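Local structure of sulfotransferase (Alicyclobacillus acidocaldarius subsp. acidocaldarius, 3RNL) at residues Val14-Cys19 / Gly165-Gln170; Ser22-Tyr27 / Gln197-Cys202; Pro48-Arg53 / Leu64-Asp69; Phe124-His129 / Trp159-Val164. The protein probably transfers a sulfuryl group from a donor to an acceptor substrate and binds magnesium. All coordinates share one frame; numbering follows the deposited sequence. Where two conformers were deposited one is given.

Contact 1: Val14-Cys19 / Gly165-Gln170; sequences VGAAKC and GLYAAQ
The Tyr167 side chain reaches back to the loop 14-19 and touches it at two atoms. Its CE1 meets the methyl of Ala16, with CB 3.8 Å away and approaching obliquely. Further out, the hydroxyl lies beside Cys19, with OH 3.7 Å from SG, a van der Waals contact. The polar duty of that hydroxyl is met elsewhere, by a hydrogen bond to Arg117 O at the end of strand 111-116. One face of the ring is covered locally: Gly165 O sits 3.6 Å above the plane of the Tyr167 ring, over its centre. The phenol leaves the start of helix 167-178 with CG beside the backbone N (chi1 -59°), and Leu116, Arg122 and Leu290 also pack on it. On the other side, the loop is shaped by its backbone. A cis peptide joins Gly15 to Ala16, and a type II turn then runs from Ala16 to Cys19, presenting the Ala16 and Cys19 side chains to the same tyrosine. All three touching residues are buried. A glycine-containing loop with such a turn, between strand 11-13 and helix 21-29, is consistent with the P-loop-like phosphosulfate-binding loop of sulfotransferases, here packed against a neighbouring helix start.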
loop_
_atom_site.group_PDB
_atom_site.type_symbol
_atom_site.label_atom_id
_atom_site.label_comp_id
_atom_site.label_asym_id
_atom_site.label_seq_id
_atom_site.Cartn_x
_atom_site.Cartn_y
_atom_site.Cartn_z
ATOM N N VAL A 14 -2.044 1.817 -4.116
ATOM C CA VAL A 14 -1.267 0.581 -4.248
ATOM C C VAL A 14 -0.516 0.086 -3.019
ATOM O O VAL A 14 0.138 -0.958 -3.070
ATOM C CB VAL A 14 -0.301 0.668 -5.446
ATOM C CG1 VAL A 14 -1.096 0.955 -6.725
ATOM C CG2 VAL A 14 0.749 1.761 -5.206
ATOM N N GLY A 15 -0.538 0.850 -1.935
ATOM C CA GLY A 15 0.240 0.447 -0.765
ATOM C C GLY A 15 0.811 1.709 -0.154
ATOM O O GLY A 15 0.448 2.813 -0.585
ATOM N N ALA A 16 1.762 1.557 0.764
ATOM C CA ALA A 16 2.231 0.240 1.157
ATOM C C ALA A 16 1.354 -0.306 2.283
ATOM O O ALA A 16 0.539 0.424 2.847
ATOM C CB ALA A 16 3.694 0.335 1.636
ATOM N N ALA A 17 1.585 -1.559 2.665
ATOM C CA ALA A 17 0.776 -2.199 3.705
ATOM C C ALA A 17 1.144 -1.622 5.074
ATOM O O ALA A 17 2.319 -1.401 5.346
ATOM C CB ALA A 17 1.001 -3.717 3.692
ATOM N N LYS A 18 0.137 -1.412 5.926
ATOM C CA LYS A 18 0.295 -0.828 7.270
ATOM C C LYS A 18 0.808 0.620 7.241
ATOM O O LYS A 18 1.458 1.089 8.186
ATOM C CB LYS A 18 1.172 -1.714 8.185
ATOM C CG LYS A 18 0.758 -3.188 8.228
ATOM C CD LYS A 18 -0.737 -3.353 8.488
ATOM C CE LYS A 18 -1.162 -2.798 9.839
ATOM N NZ LYS A 18 -2.654 -2.954 10.040
ATOM N N CYS A 19 0.560 1.286 6.117
ATOM C CA CYS A 19 0.840 2.717 5.927
ATOM C C CYS A 19 -0.331 3.701 6.046
ATOM O O CYS A 19 -0.193 4.862 5.670
ATOM C CB CYS A 19 1.683 2.955 4.676
ATOM S SG CYS A 19 3.301 2.122 4.870
ATOM N N GLY A 165 9.154 -3.273 3.331
ATOM C CA GLY A 165 9.605 -1.929 3.656
ATOM C C GLY A 165 10.752 -1.421 2.789
ATOM O O GLY A 165 11.154 -0.256 2.946
ATOM N N LEU A 166 11.280 -2.226 1.863
ATOM C CA LEU A 166 12.335 -1.616 1.062
ATOM C C LEU A 166 11.620 -1.023 -0.142
ATOM O O LEU A 166 11.602 -1.584 -1.247
ATOM C CB LEU A 166 13.289 -2.728 0.607
ATOM C CG LEU A 166 14.132 -3.377 1.718
ATOM C CD1 LEU A 166 14.751 -4.715 1.286
ATOM C CD2 LEU A 166 15.221 -2.400 2.132
ATOM N N TYR A 167 11.302 0.256 -0.002
ATOM C CA TYR A 167 10.355 0.887 -0.912
ATOM C C TYR A 167 10.992 1.316 -2.215
ATOM O O TYR A 167 10.295 1.464 -3.215
ATOM C CB TYR A 167 9.750 2.144 -0.295
ATOM C CG TYR A 167 9.002 1.975 1.013
ATOM C CD1 TYR A 167 8.033 0.985 1.185
ATOM C CD2 TYR A 167 9.246 2.845 2.063
ATOM C CE1 TYR A 167 7.328 0.874 2.407
ATOM C CE2 TYR A 167 8.572 2.737 3.273
ATOM C CZ TYR A 167 7.610 1.752 3.434
ATOM O OH TYR A 167 6.941 1.679 4.639
ATOM N N ALA A 168 12.293 1.593 -2.187
ATOM C CA ALA A 168 12.884 2.349 -3.290
ATOM C C ALA A 168 12.638 1.663 -4.631
ATOM O O ALA A 168 12.161 2.287 -5.585
ATOM C CB ALA A 168 14.379 2.567 -3.072
ATOM N N ALA A 169 12.970 0.385 -4.719
ATOM C CA ALA A 169 12.802 -0.300 -6.008
ATOM C C ALA A 169 11.330 -0.439 -6.397
ATOM O O ALA A 169 10.992 -0.456 -7.586
ATOM C CB ALA A 169 13.474 -1.681 -5.984
ATOM N N GLN A 170 10.462 -0.574 -5.398
ATOM C CA GLN A 170 9.031 -0.736 -5.651
ATOM C C GLN A 170 8.458 0.548 -6.223
ATOM O O GLN A 170 7.690 0.529 -7.183
ATOM C CB GLN A 170 8.295 -1.070 -4.344
ATOM C CG GLN A 170 8.853 -2.333 -3.666
ATOM C CD GLN A 170 8.204 -2.582 -2.303
ATOM O OE1 GLN A 170 7.002 -2.438 -2.155
ATOM N NE2 GLN A 170 9.004 -2.978 -1.316
#

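Contact 2: Ser22-Tyr27 / Gln197-Cys202; sequences SSLDRY and QVVRDC
Torsions bring Val199 CG2 to Tyr27 and Leu24: Leu24 has CG anti to the backbone N (chi1 177°), which carries CD1 toward helix 195-206, while Val199 keeps CG2 beside its own backbone N and aims it at helix 21-29. The contact is a worked case of helix-helix packing on one side of the parallel sheet in an alpha-beta-alpha sandwich. The two helical segments cross at -64° with axes 10.6 Å apart, so few residues can meet. Val199 CG2 makes the closest contacts. It lies 3.6 Å from Tyr27 CB and 3.9 Å from Tyr27 CD2, with the two side chains crossing at about a right angle, and its other neighbour is Leu24 CD1 at 4.3 Å. That leucine methyl also meets Cys202 SG, one turn further along, at 4.2 Å. Ile186 of strand 183-187 lies beneath Leu24 and Cys202 alike, and Phe191 packs on Leu24, adding to the apolar cover. Helix 21-29 leads on to the magnesium site of Ser29, His31 and Ile34; the side chain of Val199 is about 6 Å from that of His31. Tyr27 itself turns its phenol away from the interface, back along its own helix, where Ser23 O stands 3.3 Å above the plane of the Tyr27 ring, offset toward the rim.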
loop_
_atom_site.group_PDB
_atom_site.type_symbol
_atom_site.label_atom_id
_atom_site.label_comp_id
_atom_site.label_asym_id
_atom_site.label_seq_id
_atom_site.Cartn_x
_atom_site.Cartn_y
_atom_site.Cartn_z
ATOM N N SER A 22 -5.937 2.644 4.540
ATOM C CA SER A 22 -7.321 2.344 4.878
ATOM C C SER A 22 -8.109 3.620 5.193
ATOM O O SER A 22 -9.246 3.795 4.731
ATOM C CB SER A 22 -7.392 1.356 6.049
ATOM O OG SER A 22 -8.736 1.140 6.426
ATOM N N SER A 23 -7.511 4.514 5.975
ATOM C CA SER A 23 -8.168 5.777 6.286
ATOM C C SER A 23 -8.246 6.660 5.044
ATOM O O SER A 23 -9.276 7.275 4.767
ATOM C CB SER A 23 -7.443 6.504 7.423
ATOM O OG SER A 23 -7.549 5.759 8.619
ATOM N N LEU A 24 -7.160 6.706 4.279
ATOM C CA LEU A 24 -7.151 7.526 3.074
ATOM C C LEU A 24 -8.293 7.112 2.142
ATOM O O LEU A 24 -9.028 7.950 1.607
ATOM C CB LEU A 24 -5.806 7.403 2.355
ATOM C CG LEU A 24 -5.705 8.172 1.037
ATOM C CD1 LEU A 24 -5.823 9.665 1.312
ATOM C CD2 LEU A 24 -4.385 7.846 0.337
ATOM N N ASP A 25 -8.422 5.806 1.927
ATOM C CA ASP A 25 -9.508 5.261 1.114
ATOM C C ASP A 25 -10.875 5.721 1.658
ATOM O O ASP A 25 -11.725 6.195 0.906
ATOM C CB ASP A 25 -9.380 3.727 1.083
ATOM C CG ASP A 25 -10.568 3.022 0.435
ATOM O OD1 ASP A 25 -11.682 3.585 0.406
ATOM O OD2 ASP A 25 -10.384 1.865 -0.027
ATOM N N ARG A 26 -11.078 5.581 2.965
ATOM C CA ARG A 26 -12.336 5.990 3.583
ATOM C C ARG A 26 -12.644 7.471 3.328
ATOM O O ARG A 26 -13.766 7.840 2.957
ATOM C CB ARG A 26 -12.301 5.678 5.085
ATOM C CG ARG A 26 -13.552 6.079 5.849
ATOM C CD ARG A 26 -13.658 5.281 7.151
ATOM N NE ARG A 26 -12.358 5.144 7.805
ATOM C CZ ARG A 26 -11.869 6.015 8.683
ATOM N NH1 ARG A 26 -12.583 7.082 9.018
ATOM N NH2 ARG A 26 -10.671 5.815 9.230
ATOM N N TYR A 27 -11.644 8.323 3.520
ATOM C CA TYR A 27 -11.836 9.755 3.305
ATOM C C TYR A 27 -12.123 10.117 1.843
ATOM O O TYR A 27 -12.991 10.942 1.567
ATOM C CB TYR A 27 -10.628 10.541 3.798
ATOM C CG TYR A 27 -10.338 10.355 5.263
ATOM C CD1 TYR A 27 -11.348 9.998 6.155
ATOM C CD2 TYR A 27 -9.057 10.536 5.759
ATOM C CE1 TYR A 27 -11.076 9.822 7.507
ATOM C CE2 TYR A 27 -8.777 10.363 7.108
ATOM C CZ TYR A 27 -9.795 10.009 7.974
ATOM O OH TYR A 27 -9.516 9.846 9.311
ATOM N N GLN A 197 -5.728 18.233 4.670
ATOM C CA GLN A 197 -4.867 18.816 3.643
ATOM C C GLN A 197 -4.407 17.746 2.663
ATOM O O GLN A 197 -4.392 17.954 1.443
ATOM C CB GLN A 197 -3.645 19.491 4.267
ATOM C CG GLN A 197 -2.756 20.173 3.236
ATOM C CD GLN A 197 -3.476 21.310 2.542
ATOM O OE1 GLN A 197 -3.931 22.249 3.189
ATOM N NE2 GLN A 197 -3.612 21.216 1.225
ATOM N N VAL A 198 -4.006 16.597 3.198
ATOM C CA VAL A 198 -3.535 15.519 2.334
ATOM C C VAL A 198 -4.658 15.013 1.434
ATOM O O VAL A 198 -4.461 14.797 0.242
ATOM C CB VAL A 198 -2.921 14.357 3.141
ATOM C CG1 VAL A 198 -2.611 13.167 2.217
ATOM C CG2 VAL A 198 -1.662 14.827 3.855
ATOM N N VAL A 199 -5.851 14.832 1.989
ATOM C CA VAL A 199 -6.984 14.432 1.162
ATOM C C VAL A 199 -7.274 15.455 0.057
ATOM O O VAL A 199 -7.525 15.090 -1.089
ATOM C CB VAL A 199 -8.239 14.210 2.022
ATOM C CG1 VAL A 199 -9.481 14.114 1.148
ATOM C CG2 VAL A 199 -8.044 12.941 2.873
ATOM N N ARG A 200 -7.245 16.742 0.399
ATOM C CA ARG A 200 -7.460 17.769 -0.619
ATOM C C ARG A 200 -6.377 17.762 -1.704
ATOM O O ARG A 200 -6.671 18.008 -2.873
ATOM C CB ARG A 200 -7.553 19.154 0.025
ATOM C CG ARG A 200 -8.853 19.362 0.759
ATOM C CD ARG A 200 -8.789 20.639 1.591
ATOM N NE ARG A 200 -10.114 21.088 1.986
ATOM C CZ ARG A 200 -10.334 22.147 2.758
ATOM N NH1 ARG A 200 -9.312 22.849 3.230
ATOM N NH2 ARG A 200 -11.576 22.503 3.060
ATOM N N ASP A 201 -5.131 17.504 -1.312
ATOM C CA ASP A 201 -4.040 17.352 -2.285
ATOM C C ASP A 201 -4.341 16.188 -3.235
ATOM O O ASP A 201 -4.093 16.275 -4.447
ATOM C CB ASP A 201 -2.703 17.073 -1.590
ATOM C CG ASP A 201 -2.183 18.253 -0.781
ATOM O OD1 ASP A 201 -2.655 19.395 -0.980
ATOM O OD2 ASP A 201 -1.278 18.028 0.063
ATOM N N CYS A 202 -4.874 15.096 -2.692
ATOM C CA CYS A 202 -5.224 13.949 -3.543
ATOM C C CYS A 202 -6.352 14.308 -4.491
ATOM O O CYS A 202 -6.374 13.863 -5.631
ATOM C CB CYS A 202 -5.628 12.724 -2.723
ATOM S SG CYS A 202 -4.270 12.011 -1.795
#

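Contact 3: Pro48-Arg53 / Leu64-Asp69; sequences PDFPER and LYTIRD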
loop_
_atom_site.group_PDB
_atom_site.type_symbol
_atom_site.label_atom_id
_atom_site.label_comp_id
_atom_site.label_asym_id
_atom_site.label_seq_id
_atom_site.Cartn_x
_atom_site.Cartn_y
_atom_site.Cartn_z
ATOM N N PRO A 48 -0.574 -12.806 -10.984
ATOM C CA PRO A 48 0.474 -13.623 -11.609
ATOM C C PRO A 48 1.809 -13.667 -10.860
ATOM O O PRO A 48 2.626 -14.548 -11.148
ATOM C CB PRO A 48 0.643 -12.983 -12.997
ATOM C CG PRO A 48 -0.702 -12.317 -13.249
ATOM C CD PRO A 48 -1.087 -11.774 -11.904
ATOM N N ASP A 49 2.037 -12.739 -9.931
ATOM C CA ASP A 49 3.265 -12.744 -9.132
ATOM C C ASP A 49 3.122 -13.580 -7.853
ATOM O O ASP A 49 4.103 -13.776 -7.132
ATOM C CB ASP A 49 3.631 -11.308 -8.722
ATOM C CG ASP A 49 4.092 -10.458 -9.895
ATOM O OD1 ASP A 49 4.733 -11.004 -10.825
ATOM O OD2 ASP A 49 3.800 -9.245 -9.889
ATOM N N PHE A 50 1.904 -14.031 -7.553
ATOM C CA PHE A 50 1.646 -14.775 -6.324
ATOM C C PHE A 50 2.303 -16.145 -6.414
ATOM O O PHE A 50 2.427 -16.699 -7.498
ATOM C CB PHE A 50 0.149 -15.048 -6.131
ATOM C CG PHE A 50 -0.645 -13.902 -5.557
ATOM C CD1 PHE A 50 -0.118 -12.626 -5.449
ATOM C CD2 PHE A 50 -1.941 -14.134 -5.111
ATOM C CE1 PHE A 50 -0.894 -11.586 -4.909
ATOM C CE2 PHE A 50 -2.718 -13.117 -4.580
ATOM C CZ PHE A 50 -2.196 -11.843 -4.470
ATOM N N PRO A 51 2.684 -16.717 -5.263
ATOM C CA PRO A 51 3.041 -18.141 -5.258
ATOM C C PRO A 51 1.793 -18.983 -5.498
ATOM O O PRO A 51 0.691 -18.433 -5.524
ATOM C CB PRO A 51 3.537 -18.367 -3.828
ATOM C CG PRO A 51 2.789 -17.354 -3.012
ATOM C CD PRO A 51 2.702 -16.123 -3.912
ATOM N N GLU A 52 1.938 -20.298 -5.617
ATOM C CA GLU A 52 0.775 -21.136 -5.875
ATOM C C GLU A 52 -0.258 -20.993 -4.771
ATOM O O GLU A 52 -1.459 -20.957 -5.029
ATOM C CB GLU A 52 1.160 -22.607 -6.032
ATOM C CG GLU A 52 -0.026 -23.484 -6.398
ATOM C CD GLU A 52 0.339 -24.949 -6.528
ATOM O OE1 GLU A 52 1.407 -25.347 -6.010
ATOM O OE2 GLU A 52 -0.444 -25.701 -7.148
ATOM N N ARG A 53 0.205 -20.973 -3.528
ATOM C CA ARG A 53 -0.678 -20.647 -2.417
ATOM C C ARG A 53 0.110 -20.106 -1.227
ATOM O O ARG A 53 1.289 -20.441 -1.033
ATOM C CB ARG A 53 -1.562 -21.841 -2.017
ATOM C CG ARG A 53 -0.902 -22.849 -1.121
ATOM C CD ARG A 53 -1.876 -23.958 -0.681
ATOM N NE ARG A 53 -2.913 -23.488 0.239
ATOM C CZ ARG A 53 -2.812 -23.526 1.567
ATOM N NH1 ARG A 53 -1.711 -24.007 2.141
ATOM N NH2 ARG A 53 -3.812 -23.080 2.325
ATOM N N LEU A 64 -8.108 -16.920 -0.698
ATOM C CA LEU A 64 -9.556 -16.994 -0.910
ATOM C C LEU A 64 -10.342 -15.744 -1.282
ATOM O O LEU A 64 -11.397 -15.861 -1.920
ATOM C CB LEU A 64 -10.219 -17.703 0.271
ATOM C CG LEU A 64 -9.625 -19.083 0.558
ATOM C CD1 LEU A 64 -10.305 -19.727 1.763
ATOM C CD2 LEU A 64 -9.751 -19.974 -0.673
ATOM N N TYR A 65 -9.917 -14.583 -0.777
ATOM C CA TYR A 65 -10.712 -13.359 -0.976
ATOM C C TYR A 65 -10.202 -12.499 -2.118
ATOM O O TYR A 65 -10.834 -11.511 -2.475
ATOM C CB TYR A 65 -10.766 -12.482 0.290
ATOM C CG TYR A 65 -11.082 -13.217 1.575
ATOM C CD1 TYR A 65 -11.758 -14.433 1.563
ATOM C CD2 TYR A 65 -10.679 -12.695 2.797
ATOM C CE1 TYR A 65 -12.022 -15.114 2.762
ATOM C CE2 TYR A 65 -10.937 -13.355 3.980
ATOM C CZ TYR A 65 -11.604 -14.558 3.957
ATOM O OH TYR A 65 -11.823 -15.194 5.156
ATOM N N THR A 66 -9.069 -12.877 -2.697
ATOM C CA THR A 66 -8.528 -12.139 -3.825
ATOM C C THR A 66 -9.353 -12.472 -5.068
ATOM O O THR A 66 -9.988 -13.537 -5.150
ATOM C CB THR A 66 -7.032 -12.478 -4.045
ATOM O OG1 THR A 66 -6.836 -13.888 -3.889
ATOM C CG2 THR A 66 -6.164 -11.775 -2.994
ATOM N N ILE A 67 -9.367 -11.544 -6.019
ATOM C CA ILE A 67 -10.179 -11.677 -7.219
ATOM C C ILE A 67 -9.261 -11.915 -8.405
ATOM O O ILE A 67 -8.391 -11.100 -8.697
ATOM C CB ILE A 67 -11.056 -10.443 -7.436
ATOM C CG1 ILE A 67 -12.069 -10.360 -6.281
ATOM C CG2 ILE A 67 -11.794 -10.548 -8.785
ATOM C CD1 ILE A 67 -13.010 -9.194 -6.353
ATOM N N ARG A 68 -9.359 -13.111 -8.971
ATOM C CA ARG A 68 -8.513 -13.506 -10.089
ATOM C C ARG A 68 -9.141 -13.484 -11.471
ATOM O O ARG A 68 -8.438 -13.615 -12.472
ATOM C CB ARG A 68 -7.964 -14.897 -9.786
ATOM C CG ARG A 68 -7.332 -14.925 -8.395
ATOM C CD ARG A 68 -7.004 -16.330 -7.910
ATOM N NE ARG A 68 -6.494 -16.253 -6.547
ATOM C CZ ARG A 68 -5.291 -16.659 -6.158
ATOM N NH1 ARG A 68 -4.452 -17.214 -7.027
ATOM N NH2 ARG A 68 -4.934 -16.520 -4.884
ATOM N N ASP A 69 -10.446 -13.256 -11.522
ATOM C CA ASP A 69 -11.199 -13.334 -12.767
ATOM C C ASP A 69 -11.513 -11.928 -13.235
ATOM O O ASP A 69 -12.002 -11.108 -12.465
ATOM C CB ASP A 69 -12.494 -14.115 -12.543
ATOM C CG ASP A 69 -13.426 -14.074 -13.749
ATOM O OD1 ASP A 69 -13.108 -14.711 -14.775
ATOM O OD2 ASP A 69 -14.487 -13.418 -13.665
HETATM O O HOH W 1 -1.775 -18.196 -6.804
HETATM O O HOH W 2 -3.168 -18.246 -3.654
#
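Phe50, Thr66 and Arg68 make a partly buried loop-to-loop contact, apolar at its inner end and bridged by water at its outer end, between the segments that flank the short helix 60-64. Both partners from 64-69 approach the phenyl ring at its edge. Thr66 comes from the opposite direction and sets CG2 4.0 Å from Phe50 CE2; its methyl can do so because OG1 takes the crowded position between N and carbonyl carbon (chi1 42°), where it bonds to Met62 O. Arg68, extended from CG to NE, brings NH2 to 3.8 Å from Phe50 CD2, in the plane of the ring. With ring and guanidinium planes 75° apart and the nitrogen at the rim, this is not a cation-pi stack over the face. The guanidinium N-H groups are used instead on oxygens. Water 1 accepts from Arg68 NH1 at 2.9 Å, in the guanidinium plane, and lies 2.8 Å from Pro51 O; water 2 accepts from Arg68 NH2 at 2.8 Å and links only weakly to Glu52 O. A further weak bond ties Arg68 NH2 to Thr66 OG1 at 3.4 Å. Phe54 meets the Phe50 ring edge-to-face and Met62 of helix 60-64 packs on it. Beyond, Asp49 pairs with Arg102 of helix 99-106, and Asp69 provides the N-cap of helix 70-75 through Ala72 N.

Contact 4: Phe124-His129 / Trp159-Val164; sequences FSAYMH and WYYRAV
Tyr161 drives one edge of its ring against the backbone of helix 119-132, and this is where packing is tight. Its CE1 comes 3.5 Å from Tyr127 N and 3.8 Å from Tyr127 CB, while Ala126 CB lies 4.1 Å from the same Tyr161 CE1. The phenol oxygen goes further along: Tyr161 OH stands in the plane of the Tyr127 ring, 3.5 Å from its CD1, and is hydrogen-bonded to Ser143 OG. Above the Tyr161 ring, toward its rim, is Trp159 O. The contact fastens the loop leading into helix 167-178 onto the helix that follows strand 111-116 of the alpha/beta core, and Arg122 NH2 secures the same loop through Tyr161 O. Replacing Tyr161 with alanine removes the ring, which would probably open a gap beside Ala126 and Tyr127 and leave the Ser143 hydroxyl without this partner. The far side of the helix is looser: Ser125 and the selenomethionine at Met128 point away and are partly exposed, and Tyr127, with CG anti to its N (chi1 170°), leads its hydroxyl off to Leu138 O.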
loop_
_atom_site.group_PDB
_atom_site.type_symbol
_atom_site.label_atom_id
_atom_site.label_comp_id
_atom_site.label_asym_id
_atom_site.label_seq_id
_atom_site.Cartn_x
_atom_site.Cartn_y
_atom_site.Cartn_z
ATOM N N PHE A 124 6.778 -2.917 12.602
ATOM C CA PHE A 124 6.194 -3.187 13.912
ATOM C C PHE A 124 4.668 -3.200 13.827
ATOM O O PHE A 124 4.007 -3.978 14.526
ATOM C CB PHE A 124 6.670 -2.163 14.941
ATOM C CG PHE A 124 6.441 -2.591 16.363
ATOM C CD1 PHE A 124 7.027 -3.753 16.848
ATOM C CD2 PHE A 124 5.670 -1.826 17.214
ATOM C CE1 PHE A 124 6.825 -4.150 18.163
ATOM C CE2 PHE A 124 5.470 -2.211 18.531
ATOM C CZ PHE A 124 6.040 -3.374 19.000
ATOM N N SER A 125 4.113 -2.337 12.978
ATOM C CA SER A 125 2.670 -2.315 12.771
ATOM C C SER A 125 2.153 -3.636 12.189
ATOM O O SER A 125 1.094 -4.132 12.588
ATOM C CB SER A 125 2.274 -1.152 11.856
ATOM O OG SER A 125 0.873 -1.110 11.704
ATOM N N ALA A 126 2.891 -4.198 11.236
ATOM C CA ALA A 126 2.517 -5.489 10.658
ATOM C C ALA A 126 2.562 -6.572 11.734
ATOM O O ALA A 126 1.662 -7.407 11.827
ATOM C CB ALA A 126 3.432 -5.853 9.507
ATOM N N TYR A 127 3.608 -6.537 12.554
ATOM C CA TYR A 127 3.741 -7.477 13.663
ATOM C C TYR A 127 2.532 -7.385 14.601
ATOM O O TYR A 127 1.909 -8.402 14.927
ATOM C CB TYR A 127 5.032 -7.205 14.443
ATOM C CG TYR A 127 5.105 -7.989 15.737
ATOM C CD1 TYR A 127 5.312 -9.360 15.725
ATOM C CD2 TYR A 127 4.959 -7.357 16.961
ATOM C CE1 TYR A 127 5.372 -10.094 16.922
ATOM C CE2 TYR A 127 5.013 -8.073 18.155
ATOM C CZ TYR A 127 5.221 -9.437 18.124
ATOM O OH TYR A 127 5.268 -10.149 19.309
HETATM N N MSE A 128 2.210 -6.169 15.033
HETATM C CA MSE A 128 1.084 -5.965 15.947
HETATM C C MSE A 128 -0.221 -6.478 15.351
HETATM O O MSE A 128 -1.067 -7.027 16.064
HETATM C CB MSE A 128 0.956 -4.490 16.339
HETATM C CG MSE A 128 2.106 -4.008 17.204
HETATM SE SE MSE A 128 1.800 -2.230 17.965
HETATM C CE MSE A 128 2.215 -1.160 16.387
ATOM N N HIS A 129 -0.376 -6.294 14.045
ATOM C CA HIS A 129 -1.563 -6.769 13.324
ATOM C C HIS A 129 -1.644 -8.294 13.405
ATOM O O HIS A 129 -2.697 -8.850 13.737
ATOM C CB HIS A 129 -1.490 -6.300 11.867
ATOM C CG HIS A 129 -2.607 -6.792 10.991
ATOM N ND1 HIS A 129 -3.137 -6.028 9.972
ATOM C CD2 HIS A 129 -3.258 -7.979 10.942
ATOM C CE1 HIS A 129 -4.086 -6.710 9.355
ATOM N NE2 HIS A 129 -4.178 -7.900 9.921
ATOM N N TRP A 159 3.774 -10.864 6.489
ATOM C CA TRP A 159 4.851 -11.378 7.320
ATOM C C TRP A 159 6.232 -10.856 6.914
ATOM O O TRP A 159 7.205 -11.090 7.646
ATOM C CB TRP A 159 4.900 -12.909 7.271
ATOM C CG TRP A 159 3.661 -13.633 7.707
ATOM C CD1 TRP A 159 2.599 -14.003 6.916
ATOM C CD2 TRP A 159 3.388 -14.158 9.014
ATOM N NE1 TRP A 159 1.673 -14.701 7.662
ATOM C CE2 TRP A 159 2.131 -14.806 8.951
ATOM C CE3 TRP A 159 4.075 -14.133 10.229
ATOM C CZ2 TRP A 159 1.551 -15.425 10.061
ATOM C CZ3 TRP A 159 3.498 -14.759 11.341
ATOM C CH2 TRP A 159 2.247 -15.387 11.247
ATOM N N TYR A 160 6.369 -10.156 5.782
ATOM C CA TYR A 160 7.747 -9.897 5.392
ATOM C C TYR A 160 8.047 -8.490 5.874
ATOM O O TYR A 160 7.947 -7.509 5.125
ATOM C CB TYR A 160 7.844 -9.859 3.853
ATOM C CG TYR A 160 7.379 -11.083 3.067
ATOM C CD1 TYR A 160 7.043 -12.280 3.690
ATOM C CD2 TYR A 160 7.287 -11.020 1.681
ATOM C CE1 TYR A 160 6.611 -13.384 2.932
ATOM C CE2 TYR A 160 6.863 -12.100 0.929
ATOM C CZ TYR A 160 6.522 -13.272 1.552
ATOM O OH TYR A 160 6.098 -14.330 0.764
ATOM N N TYR A 161 8.663 -8.420 7.040
ATOM C CA TYR A 161 8.800 -7.153 7.729
ATOM C C TYR A 161 9.759 -6.274 6.966
ATOM O O TYR A 161 9.492 -5.094 6.742
ATOM C CB TYR A 161 9.343 -7.392 9.132
ATOM C CG TYR A 161 8.382 -8.165 9.989
ATOM C CD1 TYR A 161 7.113 -7.676 10.255
ATOM C CD2 TYR A 161 8.751 -9.386 10.548
ATOM C CE1 TYR A 161 6.221 -8.391 11.041
ATOM C CE2 TYR A 161 7.871 -10.102 11.330
ATOM C CZ TYR A 161 6.615 -9.600 11.582
ATOM O OH TYR A 161 5.743 -10.322 12.370
ATOM N N ARG A 162 10.888 -6.859 6.598
ATOM C CA ARG A 162 11.922 -6.127 5.867
ATOM C C ARG A 162 11.588 -5.963 4.381
ATOM O O ARG A 162 11.692 -4.860 3.840
ATOM C CB ARG A 162 13.290 -6.822 6.020
ATOM C CG ARG A 162 13.943 -6.660 7.398
ATOM C CD ARG A 162 15.197 -7.563 7.514
ATOM N NE ARG A 162 16.188 -7.020 8.454
ATOM C CZ ARG A 162 16.288 -7.379 9.731
ATOM N NH1 ARG A 162 15.459 -8.280 10.233
ATOM N NH2 ARG A 162 17.221 -6.838 10.506
ATOM N N ALA A 163 11.182 -7.048 3.718
ATOM C CA ALA A 163 11.072 -6.997 2.260
ATOM C C ALA A 163 10.052 -5.949 1.818
ATOM O O ALA A 163 10.262 -5.216 0.842
ATOM C CB ALA A 163 10.711 -8.366 1.689
ATOM N N VAL A 164 8.941 -5.874 2.537
ATOM C CA VAL A 164 7.865 -4.962 2.150
ATOM C C VAL A 164 8.238 -3.494 2.402
ATOM O O VAL A 164 7.719 -2.584 1.751
ATOM C CB VAL A 164 6.538 -5.371 2.852
ATOM C CG1 VAL A 164 5.494 -4.269 2.769
ATOM C CG2 VAL A 164 6.023 -6.669 2.217
#

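In the fold
From the N terminus, strand 11-13 runs into the loop of contact 1, and helix 21-29 follows with the first half of contact 2. Contact 3 closes first, a short loop around helix 60-64 near the periphery. Contact 4 comes next in series, tying helix 119-132 to the segment before helix 167-178; contact 1 then closes on the start of that helix, and contact 2 last, on helix 195-206. Contacts 1 and 2 cross along the chain, and contacts 3 and 4 are nested inside both. Contacts 1 and 4 touch: Lys18 NZ lies 3.1 Å from His129 ND1, probably as a hydrogen bond. Contacts 2 and 3 lie on opposite sides of the chain's centre, about 28 Å apart between centres.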